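Local coordinates for beta-mannosidase (Hypocrea lixii, PDB 4UOJ), which probably hydrolyses terminal beta-linked mannose from the non-reducing ends of oligosaccharides, as a glycoside hydrolase of family 2, at residues G366-N371 with G564-D569; R692-P697 with W756-L761; D569-N574 with A592-F597. All coordinates share one frame; numbering follows the deposited sequence.

Contact 1 (G366-N371 with G564-D569); sequences GITPGN and GHIYGD. With NA (sodium ion), chain B.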
loop_
_atom_site.group_PDB
_atom_site.type_symbol
_atom_site.label_atom_id
_atom_site.label_comp_id
_atom_site.label_asym_id
_atom_site.label_seq_id
_atom_site.Cartn_x
_atom_site.Cartn_y
_atom_site.Cartn_z
ATOM N N GLY A 366 22.235 24.455 2.209
ATOM C CA GLY A 366 23.008 23.540 1.359
ATOM C C GLY A 366 22.190 22.646 0.439
ATOM O O GLY A 366 22.760 21.896 -0.343
ATOM N N ILE A 367 20.852 22.718 0.549
ATOM C CA ILE A 367 19.907 21.945 -0.256
ATOM C C ILE A 367 19.921 22.449 -1.700
ATOM O O ILE A 367 19.867 23.639 -1.950
ATOM C CB ILE A 367 18.464 21.930 0.361
ATOM C CG1 ILE A 367 18.474 21.365 1.805
ATOM C CG2 ILE A 367 17.476 21.133 -0.512
ATOM C CD1 ILE A 367 17.198 21.602 2.628
ATOM N N THR A 368 19.993 21.513 -2.643
ATOM C CA THR A 368 19.975 21.781 -4.072
ATOM C C THR A 368 18.632 22.422 -4.451
ATOM O O THR A 368 17.585 21.918 -4.041
ATOM C CB THR A 368 20.226 20.467 -4.861
ATOM O OG1 THR A 368 21.489 19.931 -4.484
ATOM C CG2 THR A 368 20.228 20.675 -6.362
ATOM N N PRO A 369 18.645 23.522 -5.244
ATOM C CA PRO A 369 17.377 24.122 -5.657
ATOM C C PRO A 369 16.514 23.208 -6.536
ATOM O O PRO A 369 16.971 22.181 -7.043
ATOM C CB PRO A 369 17.797 25.398 -6.389
ATOM C CG PRO A 369 19.186 25.163 -6.808
ATOM C CD PRO A 369 19.797 24.270 -5.780
ATOM N N GLY A 370 15.251 23.590 -6.653
ATOM C CA GLY A 370 14.245 22.867 -7.394
ATOM C C GLY A 370 12.946 22.816 -6.622
ATOM O O GLY A 370 12.474 23.842 -6.120
ATOM N N ASN A 371 12.363 21.622 -6.521
ATOM C CA ASN A 371 11.118 21.429 -5.783
ATOM C C ASN A 371 11.235 20.363 -4.711
ATOM O O ASN A 371 11.990 19.405 -4.839
ATOM C CB ASN A 371 9.949 21.114 -6.728
ATOM C CG ASN A 371 9.378 22.336 -7.400
ATOM O OD1 ASN A 371 9.993 22.918 -8.293
ATOM N ND2 ASN A 371 8.184 22.745 -6.974
ATOM N N GLY A 564 20.901 21.013 -13.185
ATOM C CA GLY A 564 21.521 20.946 -11.862
ATOM C C GLY A 564 20.526 20.895 -10.718
ATOM O O GLY A 564 20.858 20.410 -9.630
ATOM N N HIS A 565 19.305 21.398 -10.965
ATOM C CA HIS A 565 18.222 21.413 -9.982
ATOM C C HIS A 565 17.551 20.048 -9.881
ATOM O O HIS A 565 17.477 19.319 -10.863
ATOM C CB HIS A 565 17.180 22.466 -10.348
ATOM C CG HIS A 565 17.663 23.882 -10.286
ATOM N ND1 HIS A 565 16.859 24.896 -9.810
ATOM C CD2 HIS A 565 18.842 24.430 -10.660
ATOM C CE1 HIS A 565 17.551 26.016 -9.905
ATOM N NE2 HIS A 565 18.758 25.771 -10.396
ATOM N N ILE A 566 17.061 19.720 -8.688
ATOM C CA ILE A 566 16.415 18.441 -8.398
ATOM C C ILE A 566 14.924 18.656 -8.112
ATOM O O ILE A 566 14.552 19.522 -7.323
ATOM C CB ILE A 566 17.148 17.695 -7.263
ATOM C CG1 ILE A 566 18.596 17.367 -7.708
ATOM C CG2 ILE A 566 16.384 16.424 -6.827
ATOM C CD1 ILE A 566 19.578 17.028 -6.575
ATOM N N TYR A 567 14.076 17.859 -8.774
ATOM C CA TYR A 567 12.627 17.935 -8.641
ATOM C C TYR A 567 12.004 16.552 -8.481
ATOM O O TYR A 567 12.464 15.578 -9.075
ATOM C CB TYR A 567 11.999 18.595 -9.885
ATOM C CG TYR A 567 12.666 19.851 -10.380
ATOM C CD1 TYR A 567 13.697 19.797 -11.304
ATOM C CD2 TYR A 567 12.243 21.100 -9.958
ATOM C CE1 TYR A 567 14.308 20.964 -11.780
ATOM C CE2 TYR A 567 12.838 22.273 -10.433
ATOM C CZ TYR A 567 13.862 22.204 -11.357
ATOM O OH TYR A 567 14.443 23.359 -11.830
ATOM N N GLY A 568 10.932 16.510 -7.703
ATOM C CA GLY A 568 10.088 15.336 -7.516
ATOM C C GLY A 568 10.642 14.088 -6.865
ATOM O O GLY A 568 11.729 14.078 -6.293
ATOM N N ASP A 569 9.829 13.041 -6.924
ATOM C CA ASP A 569 10.144 11.729 -6.391
ATOM C C ASP A 569 10.715 10.846 -7.494
ATOM O O ASP A 569 10.656 11.208 -8.662
ATOM C CB ASP A 569 8.914 11.090 -5.703
ATOM C CG ASP A 569 7.680 10.906 -6.593
ATOM O OD1 ASP A 569 7.649 11.475 -7.707
ATOM O OD2 ASP A 569 6.728 10.221 -6.148
HETATM NA NA NA B . 21.198 27.242 -9.760
#

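Contact 2 (R692-P697 with W756-L761); sequences RGSGLP and WVTSDL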
loop_
_atom_site.group_PDB
_atom_site.type_symbol
_atom_site.label_atom_id
_atom_site.label_comp_id
_atom_site.label_asym_id
_atom_site.label_seq_id
_atom_site.Cartn_x
_atom_site.Cartn_y
_atom_site.Cartn_z
ATOM N N ARG A 692 20.929 7.614 2.836
ATOM C CA ARG A 692 22.156 8.422 2.922
ATOM C C ARG A 692 21.958 9.822 2.270
ATOM O O ARG A 692 22.536 10.809 2.719
ATOM C CB ARG A 692 23.310 7.655 2.288
ATOM C CG ARG A 692 24.709 8.238 2.473
ATOM C CD ARG A 692 25.301 8.446 1.106
ATOM N NE ARG A 692 26.455 7.617 0.836
ATOM C CZ ARG A 692 26.828 7.218 -0.377
ATOM N NH1 ARG A 692 26.091 7.507 -1.436
ATOM N NH2 ARG A 692 27.935 6.500 -0.532
ATOM N N GLY A 693 21.091 9.893 1.263
ATOM C CA GLY A 693 20.734 11.124 0.555
ATOM C C GLY A 693 20.129 12.213 1.427
ATOM O O GLY A 693 20.148 13.381 1.044
ATOM N N SER A 694 19.611 11.834 2.613
ATOM C CA SER A 694 19.021 12.756 3.584
ATOM C C SER A 694 20.009 13.841 4.030
ATOM O O SER A 694 19.611 14.977 4.270
ATOM C CB SER A 694 18.465 11.993 4.796
ATOM O OG SER A 694 19.454 11.248 5.490
ATOM N N GLY A 695 21.284 13.471 4.118
ATOM C CA GLY A 695 22.356 14.375 4.503
ATOM C C GLY A 695 23.149 14.941 3.340
ATOM O O GLY A 695 24.119 15.672 3.550
ATOM N N LEU A 696 22.738 14.598 2.114
ATOM C CA LEU A 696 23.371 15.059 0.883
ATOM C C LEU A 696 22.536 16.188 0.232
ATOM O O LEU A 696 21.412 16.436 0.683
ATOM C CB LEU A 696 23.612 13.876 -0.059
ATOM C CG LEU A 696 24.486 12.730 0.483
ATOM C CD1 LEU A 696 24.656 11.661 -0.557
ATOM C CD2 LEU A 696 25.868 13.229 0.926
ATOM N N PRO A 697 23.067 16.926 -0.774
ATOM C CA PRO A 697 22.334 18.110 -1.275
ATOM C C PRO A 697 20.886 17.919 -1.735
ATOM O O PRO A 697 20.112 18.871 -1.659
ATOM C CB PRO A 697 23.261 18.663 -2.370
ATOM C CG PRO A 697 24.613 18.256 -1.931
ATOM C CD PRO A 697 24.409 16.858 -1.380
ATOM N N TRP A 756 29.082 4.407 5.928
ATOM C CA TRP A 756 28.357 5.578 6.391
ATOM C C TRP A 756 27.356 5.191 7.472
ATOM O O TRP A 756 26.798 4.089 7.422
ATOM C CB TRP A 756 27.586 6.213 5.222
ATOM C CG TRP A 756 28.434 6.815 4.138
ATOM C CD1 TRP A 756 29.196 6.147 3.237
ATOM C CD2 TRP A 756 28.485 8.201 3.765
ATOM N NE1 TRP A 756 29.758 7.029 2.353
ATOM C CE2 TRP A 756 29.344 8.300 2.656
ATOM C CE3 TRP A 756 27.898 9.370 4.273
ATOM C CZ2 TRP A 756 29.652 9.524 2.051
ATOM C CZ3 TRP A 756 28.199 10.585 3.673
ATOM C CH2 TRP A 756 29.072 10.654 2.574
ATOM N N VAL A 757 27.095 6.116 8.410
ATOM C CA VAL A 757 26.089 5.933 9.446
ATOM C C VAL A 757 24.950 6.918 9.163
ATOM O O VAL A 757 25.183 8.128 9.038
ATOM C CB VAL A 757 26.651 6.061 10.883
ATOM C CG1 VAL A 757 25.529 6.092 11.933
ATOM C CG2 VAL A 757 27.635 4.936 11.187
ATOM N N THR A 758 23.724 6.391 9.040
ATOM C CA THR A 758 22.527 7.172 8.725
ATOM C C THR A 758 21.491 6.997 9.831
ATOM O O THR A 758 21.188 5.882 10.245
ATOM C CB THR A 758 21.997 6.782 7.335
ATOM O OG1 THR A 758 23.015 7.005 6.358
ATOM C CG2 THR A 758 20.746 7.547 6.942
ATOM N N SER A 759 20.962 8.113 10.295
ATOM C CA SER A 759 19.959 8.146 11.332
ATOM C C SER A 759 18.738 8.932 10.915
ATOM O O SER A 759 18.859 9.967 10.332
ATOM C CB SER A 759 20.538 8.749 12.587
ATOM O OG SER A 759 19.575 8.849 13.588
ATOM N N ASP A 760 17.559 8.411 11.216
ATOM C CA ASP A 760 16.329 9.132 11.001
ATOM C C ASP A 760 15.720 9.808 12.231
ATOM O O ASP A 760 14.634 10.323 12.171
ATOM C CB ASP A 760 15.322 8.279 10.246
ATOM C CG ASP A 760 14.621 7.258 11.096
ATOM O OD1 ASP A 760 14.970 7.036 12.253
ATOM O OD2 ASP A 760 13.681 6.657 10.574
ATOM N N LEU A 761 16.455 9.822 13.324
ATOM C CA LEU A 761 16.035 10.469 14.549
ATOM C C LEU A 761 16.013 11.989 14.471
ATOM O O LEU A 761 16.722 12.577 13.700
ATOM C CB LEU A 761 16.908 10.001 15.703
ATOM C CG LEU A 761 16.934 8.514 16.024
ATOM C CD1 LEU A 761 17.962 8.307 17.097
ATOM C CD2 LEU A 761 15.582 7.991 16.464
HETATM O O HOH W 1 18.253 10.064 7.632
#

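Contact 3 (D569-N574 with A592-F597); sequences DTDFYN and ANEFGF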
loop_
_atom_site.group_PDB
_atom_site.type_symbol
_atom_site.label_atom_id
_atom_site.label_comp_id
_atom_site.label_asym_id
_atom_site.label_seq_id
_atom_site.Cartn_x
_atom_site.Cartn_y
_atom_site.Cartn_z
ATOM N N ASP A 569 9.829 13.041 -6.924
ATOM C CA ASP A 569 10.144 11.729 -6.391
ATOM C C ASP A 569 10.715 10.846 -7.494
ATOM O O ASP A 569 10.656 11.208 -8.662
ATOM C CB ASP A 569 8.914 11.090 -5.703
ATOM C CG ASP A 569 7.680 10.906 -6.593
ATOM O OD1 ASP A 569 7.649 11.475 -7.707
ATOM O OD2 ASP A 569 6.728 10.221 -6.148
ATOM N N THR A 570 11.309 9.715 -7.117
ATOM C CA THR A 570 11.955 8.791 -8.062
ATOM C C THR A 570 11.204 7.472 -8.163
ATOM O O THR A 570 10.850 6.847 -7.154
ATOM C CB THR A 570 13.477 8.637 -7.802
ATOM O OG1 THR A 570 13.713 8.162 -6.470
ATOM C CG2 THR A 570 14.212 9.945 -8.007
ATOM N N ASP A 571 10.991 7.070 -9.402
ATOM C CA ASP A 571 10.151 5.937 -9.794
ATOM C C ASP A 571 11.026 5.145 -10.720
ATOM O O ASP A 571 10.933 5.294 -11.924
ATOM C CB ASP A 571 8.913 6.491 -10.531
ATOM C CG ASP A 571 7.767 5.484 -10.677
ATOM O OD1 ASP A 571 7.956 4.353 -11.115
ATOM O OD2 ASP A 571 6.622 5.851 -10.425
ATOM N N PHE A 572 11.908 4.346 -10.115
ATOM C CA PHE A 572 13.030 3.719 -10.803
ATOM C C PHE A 572 13.113 2.173 -10.872
ATOM O O PHE A 572 13.166 1.493 -9.889
ATOM C CB PHE A 572 14.306 4.307 -10.215
ATOM C CG PHE A 572 15.569 3.558 -10.561
ATOM C CD1 PHE A 572 16.025 2.558 -9.761
ATOM C CD2 PHE A 572 16.314 3.900 -11.684
ATOM C CE1 PHE A 572 17.186 1.900 -10.063
ATOM C CE2 PHE A 572 17.478 3.241 -11.995
ATOM C CZ PHE A 572 17.918 2.237 -11.179
ATOM N N TYR A 573 13.170 1.656 -12.093
ATOM C CA TYR A 573 13.389 0.244 -12.386
ATOM C C TYR A 573 14.400 0.143 -13.492
ATOM O O TYR A 573 14.250 0.768 -14.505
ATOM C CB TYR A 573 12.111 -0.409 -12.878
ATOM C CG TYR A 573 10.967 -0.257 -11.952
ATOM C CD1 TYR A 573 10.165 0.839 -12.014
ATOM C CD2 TYR A 573 10.693 -1.204 -11.001
ATOM C CE1 TYR A 573 9.109 0.995 -11.158
ATOM C CE2 TYR A 573 9.641 -1.069 -10.148
ATOM C CZ TYR A 573 8.846 0.026 -10.225
ATOM O OH TYR A 573 7.793 0.190 -9.359
ATOM N N ASN A 574 15.422 -0.655 -13.297
ATOM C CA ASN A 574 16.444 -0.927 -14.291
ATOM C C ASN A 574 16.706 -2.412 -14.195
ATOM O O ASN A 574 17.156 -2.904 -13.162
ATOM C CB ASN A 574 17.721 -0.094 -14.058
ATOM C CG ASN A 574 18.742 -0.202 -15.176
ATOM O OD1 ASN A 574 18.743 -1.134 -15.980
ATOM N ND2 ASN A 574 19.647 0.751 -15.230
ATOM N N ALA A 592 11.894 8.468 -2.895
ATOM C CA ALA A 592 11.738 7.323 -3.765
ATOM C C ALA A 592 10.440 6.628 -3.473
ATOM O O ALA A 592 10.309 5.954 -2.474
ATOM C CB ALA A 592 12.882 6.379 -3.574
ATOM N N ASN A 593 9.498 6.755 -4.381
ATOM C CA ASN A 593 8.140 6.219 -4.195
ATOM C C ASN A 593 7.915 4.841 -4.799
ATOM O O ASN A 593 6.934 4.169 -4.453
ATOM C CB ASN A 593 7.094 7.211 -4.733
ATOM C CG ASN A 593 6.903 7.171 -6.230
ATOM O OD1 ASN A 593 7.858 7.300 -7.014
ATOM N ND2 ASN A 593 5.642 7.029 -6.653
ATOM N N GLU A 594 8.813 4.446 -5.721
ATOM C CA GLU A 594 8.768 3.173 -6.464
ATOM C C GLU A 594 10.175 2.760 -6.887
ATOM O O GLU A 594 10.948 3.583 -7.388
ATOM C CB GLU A 594 7.919 3.313 -7.742
ATOM C CG GLU A 594 6.422 3.243 -7.552
ATOM C CD GLU A 594 5.608 3.089 -8.842
ATOM O OE1 GLU A 594 6.110 2.469 -9.803
ATOM O OE2 GLU A 594 4.430 3.545 -8.870
ATOM N N PHE A 595 10.482 1.471 -6.698
ATOM C CA PHE A 595 11.730 0.800 -7.089
ATOM C C PHE A 595 11.631 -0.676 -6.784
ATOM O O PHE A 595 11.021 -1.070 -5.793
ATOM C CB PHE A 595 13.001 1.412 -6.463
ATOM C CG PHE A 595 13.081 1.379 -4.950
ATOM C CD1 PHE A 595 12.459 2.355 -4.175
ATOM C CD2 PHE A 595 13.809 0.403 -4.311
ATOM C CE1 PHE A 595 12.534 2.329 -2.793
ATOM C CE2 PHE A 595 13.891 0.385 -2.920
ATOM C CZ PHE A 595 13.262 1.359 -2.168
ATOM N N GLY A 596 12.217 -1.492 -7.643
ATOM C CA GLY A 596 12.172 -2.929 -7.447
ATOM C C GLY A 596 12.626 -3.804 -8.589
ATOM O O GLY A 596 12.994 -3.321 -9.666
ATOM N N PHE A 597 12.579 -5.115 -8.321
ATOM C CA PHE A 597 12.972 -6.215 -9.200
ATOM C C PHE A 597 12.161 -7.440 -8.737
ATOM O O PHE A 597 11.918 -7.599 -7.534
ATOM C CB PHE A 597 14.489 -6.500 -9.041
ATOM C CG PHE A 597 15.113 -7.299 -10.148
ATOM C CD1 PHE A 597 15.088 -8.691 -10.129
ATOM C CD2 PHE A 597 15.752 -6.657 -11.212
ATOM C CE1 PHE A 597 15.670 -9.428 -11.158
ATOM C CE2 PHE A 597 16.331 -7.395 -12.245
ATOM C CZ PHE A 597 16.283 -8.776 -12.214
HETATM O O HOH W 2 13.433 5.314 -6.811
HETATM O O HOH W 3 4.352 6.483 -9.364
HETATM O O HOH W 4 15.254 -2.487 -11.036
#

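Contact 1 (G366-N371 with G564-D569)
His565 CG stands anti to its own carbonyl carbon, beside the backbone N (chi1 -66°), and this swings the imidazole against Pro369, while Thr368 CG2, trans to its backbone N, reaches Ile566 CD1 at 3.7 Å. Pro369 CG sits 3.6 Å from the centroid of the His565 ring, almost straight above it, a CH-pi contact. The loop between helix 360-365 and strand 374-377 is joined to the one leading into strand 569-572 by a single beta bridge, Gly370 with Ile566: Ile566 N donates to Pro369 O at 3.0 Å, and Ile566 O accepts from Asn371 N at 3.1 Å. The Gly370 backbone passes close to the Tyr567 ring, and Gly370 CA makes a CA-H...O contact to Ile566 O at 3.4 Å. Asn371 OD1 meets Tyr567 CD2 at the ring edge, 3.3 Å away, but its hydrogen bond comes from Arg557. His565 NE2 binds a sodium ion (NA) at 2.9 Å. An alanine in place of His565 would lack the imidazole and would probably leave the sodium ion without this ligand and the Pro369 ring without the face it packs on. Because NE2 serves the metal, the proton of a neutral His565 probably resides on ND1.

Contact 2 (R692-P697 with W756-L761)
One face of the Trp756 indole carries the Arg692 side chain, with NE 3.5 Å above the plane and over the middle of the fused rings. The guanidinium does not lie flat on the indole: its plane is turned 65° from it, and an edge of the group is directed at the ring. Arg692 CZ is 4.2 Å from the centroid of the five-membered ring, 22° off its normal, a cation-pi contact, and Arg692 CD makes a CH-pi contact over the six-membered ring. Arg692 NH2 and Trp756 NE1 are 3.5 Å apart, but both are donors and do not bond; NE1 gives its hydrogen to Glu754, which also forms a long, weak ion pair with NH2. Phe745 adds a second cation-pi partner for Arg692. Leu696 CD2 approaches Trp756 CH2 obliquely at 4.4 Å. The contact sets the C-terminal end of helix 664-692, and the 3-10 turn 693-695 that continues it, against strand 752-759, the middle strand of a three-stranded antiparallel sheet in the Ig/CBM-like domain. Arg692 CG is trans to the backbone N (chi1 -171°), and bends at chi2 and chi3 then lay the rest of the chain across the indole. Thr758, two residues along the strand on the same face as Trp756, puts OG1 3.8 Å from Arg692 CA; that hydroxyl bonds to Thr800 of the adjoining strand. Its methyl CG2 faces Ser694 OG. A water donates to Ser694 OG at 2.7 Å and to Ser759 O at 2.8 Å, tying the turn to the end of the strand, and Ser694 OG is also bonded to Arg691 O. Where the strand ends, Ser759 OG accepts from Leu761 N in an ST turn.

Contact 3 (D569-N574 with A592-F597)
Strands 569-572 and 592-595 run parallel, 1° apart, and their register slips by one residue between Thr570 and Asp571, a beta bulge in which Thr570 O accepts from Asn593 N at 3.1 Å and weakly from Glu594 N. Beyond the bulge Phe572 N donates to Glu594 O at 3.0 Å. On the face bearing Asp571 and Glu594 the two carboxylates lie side by side with their planes 57° apart; Asp571 OD1 and Glu594 OE1 are 2.9 Å from each other, two acceptors without a bond between them. Tyr573 CG is anti to its carbonyl carbon (chi1 -55°), which folds the ring back so that OH donates to Glu594 OE1 at 2.9 Å, on the anti side of the carboxylate. Phe595 CA rests over one face of that ring, and Gly596 O meets its edge at CD2. Glu594 OE2 forms a salt bridge with Arg420, and Glu489 brings a third carboxylate close, a cluster consistent with the active-site end of a family 2 barrel. These are neighbouring strands of the (beta/alpha)8 barrel, joined without an intervening helix. Strand 702-705 flanks 591-595 on its other side, and helix 664-692 packs against Phe572, Ala592 and Phe595.

Overall arrangement
Contacts 1 and 3 share Asp569: the loop that meets Pro369 in contact 1 runs into the barrel strand of contact 3, their centres 18 Å apart. Contact 1 touches contact 2, 16 Å away centre to centre, through a probable hydrogen bond from Thr368 N to Pro697 O of 2.8 Å. Contacts 2 and 3 do not touch, nearest atoms about 10 Å apart, but helix 664-692 packs on contact 3 and delivers Arg692 to contact 2. The probable active site lies at contact 3, where a second sodium ion, not the one on His565, is about 3 Å from the Glu594 side chain and a cadmium ion about 5 Å from that of Asp571 (nearest atoms).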